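PDB 2QTP: peptide synthase from Silicibacter pomeroyi DSS-3, which is of unknown function but, as a DUF1185 family member with a variant of the Bacillus chorismate mutase fold, may take part in amino-acid metabolism. Local coordinates for residues A[56-61]-A[163-168]. Numbering follows the deposited sequence.
Sequences AELGAL and IMVAVA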
# COMPACT_ATOMS: atom_id res chain seq x y z
N ALA A 56 -2.71 7.22 -9.37
CA ALA A 56 -1.75 8.33 -9.33
C ALA A 56 -1.95 9.23 -8.10
O ALA A 56 -0.98 9.55 -7.42
CB ALA A 56 -1.81 9.15 -10.64
N GLU A 57 -3.18 9.62 -7.84
CA GLU A 57 -3.51 10.47 -6.71
C GLU A 57 -3.32 9.75 -5.37
O GLU A 57 -2.85 10.35 -4.42
CB GLU A 57 -4.94 10.98 -6.84
CG GLU A 57 -5.15 11.93 -8.02
CD GLU A 57 -6.61 12.13 -8.37
OE1 GLU A 57 -7.43 11.20 -8.15
OE2 GLU A 57 -6.93 13.22 -8.88
N LEU A 58 -3.67 8.47 -5.32
CA LEU A 58 -3.50 7.68 -4.10
C LEU A 58 -2.05 7.48 -3.75
O LEU A 58 -1.67 7.61 -2.60
CB LEU A 58 -4.20 6.33 -4.17
CG LEU A 58 -5.69 6.35 -3.89
CD1 LEU A 58 -6.15 4.92 -4.03
CD2 LEU A 58 -6.02 6.94 -2.54
N GLY A 59 -1.22 7.18 -4.73
CA GLY A 59 0.20 6.99 -4.45
C GLY A 59 0.85 8.20 -3.82
O GLY A 59 1.64 8.10 -2.86
N ALA A 60 0.52 9.36 -4.37
CA ALA A 60 0.99 10.62 -3.84
C ALA A 60 0.46 10.82 -2.42
O ALA A 60 1.20 11.19 -1.52
CB ALA A 60 0.53 11.77 -4.76
N LEU A 61 -0.84 10.59 -2.23
CA LEU A 61 -1.47 10.78 -0.94
C LEU A 61 -0.87 9.86 0.14
O LEU A 61 -0.51 10.32 1.23
CB LEU A 61 -2.99 10.54 -1.05
CG LEU A 61 -3.74 10.47 0.30
CD1 LEU A 61 -3.75 11.83 1.00
CD2 LEU A 61 -5.15 10.01 0.06
N ILE A 163 -11.14 -1.89 -3.40
CA ILE A 163 -9.68 -2.11 -3.54
C ILE A 163 -8.95 -1.51 -2.31
O ILE A 163 -9.30 -0.40 -1.87
CB ILE A 163 -9.07 -1.50 -4.83
CG1 ILE A 163 -9.83 -1.96 -6.06
CG2 ILE A 163 -7.60 -1.90 -5.03
CD1 ILE A 163 -9.26 -1.42 -7.37
N MSE A 164 -8.02 -2.27 -1.73
CA MSE A 164 -7.18 -1.82 -0.61
C MSE A 164 -5.79 -1.58 -1.22
O MSE A 164 -5.16 -2.49 -1.74
CB MSE A 164 -7.15 -2.86 0.52
CG MSE A 164 -6.51 -2.39 1.77
SE MSE A 164 -6.51 -3.57 3.24
CE MSE A 164 -5.22 -4.94 2.60
N VAL A 165 -5.36 -0.33 -1.21
CA VAL A 165 -4.08 0.06 -1.82
C VAL A 165 -3.12 0.51 -0.71
O VAL A 165 -3.52 1.22 0.17
CB VAL A 165 -4.35 1.25 -2.78
CG1 VAL A 165 -3.07 1.63 -3.54
CG2 VAL A 165 -5.54 0.91 -3.71
N ALA A 166 -1.85 0.12 -0.79
CA ALA A 166 -0.85 0.43 0.20
C ALA A 166 0.45 0.96 -0.42
O ALA A 166 0.89 0.51 -1.48
CB ALA A 166 -0.54 -0.83 1.06
N VAL A 167 1.06 1.93 0.27
CA VAL A 167 2.41 2.44 -0.02
C VAL A 167 3.23 2.35 1.28
O VAL A 167 2.76 2.75 2.36
CB VAL A 167 2.36 3.88 -0.54
CG1 VAL A 167 3.76 4.49 -0.60
CG2 VAL A 167 1.61 3.95 -1.93
N ALA A 168 4.45 1.83 1.18
CA ALA A 168 5.34 1.68 2.33
C ALA A 168 6.67 2.36 2.04
O ALA A 168 7.08 2.46 0.88
CB ALA A 168 5.56 0.20 2.62
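Leu58 and Gly59, adjacent on helix 49-70, rest on Val165 and Val167 of strand 162-171, a compact example of how a helix is seated on one face of a sheet. Leu58 CB points toward the strand but stops 4.9 Å from Val165 CG1, short of close contact. CG, the branch point, comes no closer, at 5.4 Å from Val165 CG2. Only CD1 closes the gap, meeting Val165 CG2 at 4.1 Å, while CD2, on the other branch, stays 6.2 Å from that methyl. The first torsion (chi1 -81°) sets CG anti to the carbonyl carbon, and the second (chi2 180°) carries CD1 on, anti to CA, up to Val165. The two side chains meet at a slant. Leu58 also touches Ala34 of strand 21-37, the backbone hydrogen-bonding partner of Val165, and thus spans two neighbouring strands. One residue on, the approach is by backbone: Val167 CG2 lies 4.2 Å from Gly59 CA. With no side chain on Gly59, the backbones come closer here, 6.7 Å between Gly59 CA and Val167 CA. The matching distance between Leu58 CA and Val165 CA is 8.0 Å. On the helix side Val165 also touches Ile98 and Val167 touches Leu103; the sheet's other face, where Met164 and Ala166 point, packs on strand 131-135. No hydrogen bond joins the two segments; the contact is hydrocarbon against hydrocarbon, probably held by dispersion and the burial of apolar surface, with little directional preference.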